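Local coordinates for protein citrinin polyketide synthase (Monascus purpureus, PDB 5MPT) that builds the keto-aldehyde precursor of the mycotoxin citrinin from malonyl-CoA units as a multidomain non-reducing polyketide synthase, represented here by its C-methyltransferase domain, at residues A54-A59 and N90-L95; E61-P66 and K148-I153. All coordinates share one frame; numbering follows the deposited sequence.

Interactions 1 and 2 illustrate how one long helix can serve two packing contacts. Both draw on helix 40-62: interaction 1 uses residues 54-59, near its C-terminal end, against helix 86-98, and interaction 2 its last residues and the turn that follows, against the short helix 149-154. Their centres lie 10 Å apart, and their segments alternate along the chain, 54-59, 61-66, 90-95 and then 148-153. Ala-59 and Ile-92 of the first pack on Phe-149 of the second, so helices 86-98 and 149-154 are joined to helix 40-62 and, through Phe-149, to each other. Both contacts lie away from the catalytic residues Tyr-177, His-289 and Glu-315, outside the seven-stranded Rossmann-like sheet.

Interaction 1 (A54-A59 and N90-L95); sequences AHIVNA and NLIYGL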
# COMPACT_ATOMS: atom_id res chain seq x y z
N ALA A 54 4.01 -14.39 17.06
CA ALA A 54 3.32 -14.89 18.25
C ALA A 54 1.88 -15.25 17.94
O ALA A 54 1.37 -16.28 18.40
CB ALA A 54 3.36 -13.84 19.37
N HIS A 55 1.21 -14.42 17.14
CA HIS A 55 -0.16 -14.74 16.73
C HIS A 55 -0.20 -16.02 15.91
O HIS A 55 -1.13 -16.83 16.04
CB HIS A 55 -0.73 -13.61 15.90
CG HIS A 55 -1.26 -12.45 16.69
ND1 HIS A 55 -2.24 -12.57 17.64
CD2 HIS A 55 -0.96 -11.14 16.62
CE1 HIS A 55 -2.53 -11.38 18.12
NE2 HIS A 55 -1.77 -10.49 17.51
N ILE A 56 0.81 -16.24 15.08
CA ILE A 56 0.86 -17.45 14.26
C ILE A 56 1.03 -18.67 15.15
O ILE A 56 0.33 -19.68 15.00
CB ILE A 56 1.99 -17.34 13.23
CG1 ILE A 56 1.65 -16.30 12.18
CG2 ILE A 56 2.23 -18.70 12.57
CD1 ILE A 56 2.84 -15.78 11.46
N VAL A 57 1.95 -18.58 16.12
CA VAL A 57 2.18 -19.69 17.02
C VAL A 57 0.90 -20.05 17.77
O VAL A 57 0.52 -21.22 17.86
CB VAL A 57 3.31 -19.36 18.01
CG1 VAL A 57 3.34 -20.40 19.12
CG2 VAL A 57 4.65 -19.34 17.31
N ASN A 58 0.18 -19.03 18.25
CA ASN A 58 -1.09 -19.26 18.92
C ASN A 58 -2.10 -19.95 18.00
O ASN A 58 -2.82 -20.84 18.45
CB ASN A 58 -1.65 -17.94 19.43
CG ASN A 58 -0.94 -17.43 20.64
OD1 ASN A 58 -0.20 -18.18 21.31
ND2 ASN A 58 -1.15 -16.15 20.96
N ALA A 59 -2.19 -19.52 16.74
CA ALA A 59 -3.12 -20.14 15.81
C ALA A 59 -2.75 -21.60 15.55
O ALA A 59 -3.62 -22.48 15.46
CB ALA A 59 -3.15 -19.33 14.51
N ASN A 90 2.25 -20.61 2.65
CA ASN A 90 3.68 -20.79 2.39
C ASN A 90 4.48 -19.56 2.84
O ASN A 90 5.60 -19.69 3.34
CB ASN A 90 3.91 -21.07 0.91
CG ASN A 90 3.32 -22.40 0.47
OD1 ASN A 90 3.27 -23.37 1.25
ND2 ASN A 90 2.87 -22.47 -0.78
N LEU A 91 3.90 -18.37 2.70
CA LEU A 91 4.54 -17.16 3.23
C LEU A 91 4.54 -17.18 4.76
O LEU A 91 5.54 -16.81 5.38
CB LEU A 91 3.81 -15.92 2.71
CG LEU A 91 4.34 -14.51 2.91
CD1 LEU A 91 3.79 -13.65 1.77
CD2 LEU A 91 3.91 -13.95 4.25
N ILE A 92 3.45 -17.64 5.36
CA ILE A 92 3.35 -17.75 6.82
C ILE A 92 4.41 -18.70 7.37
O ILE A 92 5.07 -18.41 8.39
CB ILE A 92 1.93 -18.21 7.22
CG1 ILE A 92 0.92 -17.08 6.96
CG2 ILE A 92 1.90 -18.65 8.70
CD1 ILE A 92 1.19 -15.80 7.81
N TYR A 93 4.54 -19.88 6.77
CA TYR A 93 5.58 -20.80 7.21
C TYR A 93 6.96 -20.20 6.99
O TYR A 93 7.88 -20.43 7.78
CB TYR A 93 5.47 -22.14 6.48
CG TYR A 93 4.50 -23.07 7.14
CD1 TYR A 93 4.89 -23.80 8.25
CD2 TYR A 93 3.21 -23.21 6.68
CE1 TYR A 93 4.02 -24.63 8.87
CE2 TYR A 93 2.33 -24.04 7.30
CZ TYR A 93 2.74 -24.75 8.39
OH TYR A 93 1.85 -25.59 9.01
N GLY A 94 7.12 -19.48 5.89
CA GLY A 94 8.35 -18.74 5.69
C GLY A 94 8.65 -17.79 6.83
O GLY A 94 9.80 -17.69 7.27
N LEU A 95 7.64 -17.07 7.32
CA LEU A 95 7.91 -16.16 8.42
C LEU A 95 8.35 -16.93 9.66
O LEU A 95 9.27 -16.52 10.37
CB LEU A 95 6.69 -15.30 8.75
CG LEU A 95 6.14 -14.31 7.73
CD1 LEU A 95 4.96 -13.61 8.38
CD2 LEU A 95 7.20 -13.31 7.23
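Ile-56 of helix 40-62 faces Ile-92 and Leu-95 of helix 86-98, a helix-helix contact within the helix-turn-helix family region of this C-methyltransferase domain. The contact is apolar and narrow, with about 119 Å² buried over both sides, and the backbones stay well apart, the CA atoms of Ile-56 and Ile-92 lying 7.9 Å from each other. Branched side chains fill the interval. In both isoleucines CG2 stands anti to the backbone N and CG1 anti to the carbonyl carbon (chi1 -69° in Ile-56, -71° in Ile-92), and the two CG2 methyls meet at 3.9 Å. The side chains cross at a slant, and the CD1 methyl of Ile-56 lies 4.0 Å from CD1 of Ile-92.

Phe-325 of helix 321-327 touches both isoleucines, tying the contact to a third helix, and Phe-149 packs on Ile-92. Polar groups on other faces of the two helices find partners away from the apolar seam: His-55 NE2 bonds to Ser-143 OG, and Tyr-93 OH to the backbone N of Val-79. Leu-95, one turn on from Ile-92, adds a looser touch, its CD1 lying 4.3 Å from CD1 of Ile-56.

Interaction 2 (E61-P66 and K148-I153); sequences EQLGCP and KFADCI
Leu-63 lays its branched end over the methyl of Ala-150 and reaches on to Ile-153, one turn further along helix 149-154. CG of Leu-63 lies 3.8 Å from CB of Ala-150, while its CD1 branch presses on CD1 of Ile-153 at 3.6 Å. The isoleucine meets it obliquely; with chi1 at 61°, CG1 sits between the backbone N and carbonyl carbon, and the extended chain carries CD1 out to the leucine. Gln-62 packs against the same alanine from the exposed margin, its OE1 3.4 Å from Ala-150 CB. The same oxygen accepts a hydrogen bond from a water at 2.6 Å, and the water in turn accepts one from the backbone N of Ala-150 at 2.9 Å. A first-turn amide of the helix is thus linked to the glutamine.

Leu-63 is the first residue to leave helical angles, in a Schellman motif that closes helix 40-62 and probably fixes its position. Gly-64, at positive phi (91°), is the C-prime residue; its N bonds to Glu-61 O, and Cys-65 N reaches back to Phe-60 O. Across the contact, Lys-148 occupies the N-cap position of helix 149-154. Farther out, Ile-153 touches Met-89 of helix 86-98, and Phe-149 stacks on Phe-325, with Ile-153 CG2 3.7 Å above the plane of the Phe-149 ring, offset toward the rim.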
# COMPACT_ATOMS: atom_id res chain seq x y z
N GLU A 61 -1.14 -23.68 17.54
CA GLU A 61 -1.52 -24.45 18.72
C GLU A 61 -3.03 -24.76 18.68
O GLU A 61 -3.46 -25.91 18.91
CB GLU A 61 -1.12 -23.63 19.96
CG GLU A 61 -0.80 -24.36 21.27
CD GLU A 61 0.26 -25.46 21.14
OE1 GLU A 61 -0.14 -26.63 21.12
OE2 GLU A 61 1.47 -25.15 21.05
N GLN A 62 -3.83 -23.74 18.38
CA GLN A 62 -5.27 -23.90 18.25
C GLN A 62 -5.65 -24.91 17.18
O GLN A 62 -6.64 -25.64 17.33
CB GLN A 62 -5.91 -22.54 17.96
CG GLN A 62 -5.81 -21.60 19.15
CD GLN A 62 -6.11 -20.16 18.76
OE1 GLN A 62 -6.43 -19.84 17.61
NE2 GLN A 62 -6.02 -19.28 19.74
N LEU A 63 -4.85 -25.00 16.12
CA LEU A 63 -5.12 -25.93 15.03
C LEU A 63 -4.43 -27.28 15.21
O LEU A 63 -4.36 -28.06 14.26
CB LEU A 63 -4.69 -25.29 13.70
CG LEU A 63 -5.56 -24.08 13.34
CD1 LEU A 63 -4.98 -23.29 12.17
CD2 LEU A 63 -6.99 -24.55 13.00
N GLY A 64 -3.91 -27.56 16.40
CA GLY A 64 -3.40 -28.88 16.71
C GLY A 64 -1.93 -29.09 16.42
O GLY A 64 -1.48 -30.24 16.44
N CYS A 65 -1.18 -28.01 16.18
CA CYS A 65 0.26 -28.07 16.01
C CYS A 65 0.94 -27.62 17.29
O CYS A 65 0.92 -26.42 17.60
CB CYS A 65 0.72 -27.18 14.86
SG CYS A 65 2.47 -27.37 14.49
N PRO A 66 1.60 -28.54 18.05
CA PRO A 66 2.17 -28.25 19.37
C PRO A 66 3.52 -27.54 19.29
O PRO A 66 4.48 -27.92 19.95
CB PRO A 66 2.31 -29.64 19.99
CG PRO A 66 2.60 -30.49 18.81
CD PRO A 66 1.75 -29.97 17.71
N LYS A 148 -7.63 -13.72 15.44
CA LYS A 148 -8.60 -14.62 14.84
C LYS A 148 -7.99 -15.39 13.67
O LYS A 148 -8.69 -15.78 12.74
CB LYS A 148 -9.85 -13.86 14.37
CG LYS A 148 -10.49 -12.94 15.39
CD LYS A 148 -11.51 -13.60 16.28
CE LYS A 148 -12.18 -12.57 17.19
NZ LYS A 148 -11.21 -11.86 18.10
N PHE A 149 -6.68 -15.62 13.73
CA PHE A 149 -5.96 -16.13 12.57
C PHE A 149 -6.34 -17.56 12.23
O PHE A 149 -6.54 -17.89 11.06
CB PHE A 149 -4.45 -16.03 12.79
CG PHE A 149 -3.65 -16.24 11.55
CD1 PHE A 149 -3.59 -15.26 10.59
CD2 PHE A 149 -2.94 -17.41 11.35
CE1 PHE A 149 -2.88 -15.44 9.44
CE2 PHE A 149 -2.22 -17.60 10.18
CZ PHE A 149 -2.17 -16.58 9.24
N ALA A 150 -6.44 -18.43 13.24
CA ALA A 150 -6.87 -19.80 12.98
C ALA A 150 -8.28 -19.81 12.40
O ALA A 150 -8.55 -20.53 11.42
CB ALA A 150 -6.78 -20.63 14.27
N ASP A 151 -9.18 -19.01 12.96
CA ASP A 151 -10.53 -18.96 12.40
C ASP A 151 -10.53 -18.49 10.95
O ASP A 151 -11.31 -19.00 10.13
CB ASP A 151 -11.43 -18.07 13.26
CG ASP A 151 -11.88 -18.76 14.52
OD1 ASP A 151 -11.51 -19.94 14.68
OD2 ASP A 151 -12.60 -18.13 15.32
N CYS A 152 -9.69 -17.50 10.61
CA CYS A 152 -9.65 -16.99 9.23
C CYS A 152 -9.11 -18.03 8.26
O CYS A 152 -9.70 -18.28 7.21
CB CYS A 152 -8.81 -15.70 9.13
SG CYS A 152 -9.61 -14.29 9.83
N ILE A 153 -7.97 -18.65 8.57
CA ILE A 153 -7.39 -19.51 7.56
C ILE A 153 -8.21 -20.77 7.36
O ILE A 153 -8.10 -21.39 6.30
CB ILE A 153 -5.93 -19.89 7.84
CG1 ILE A 153 -5.76 -20.65 9.14
CG2 ILE A 153 -5.04 -18.57 7.91
CD1 ILE A 153 -4.30 -21.06 9.40
O HOH W 1 -5.94 -17.78 16.07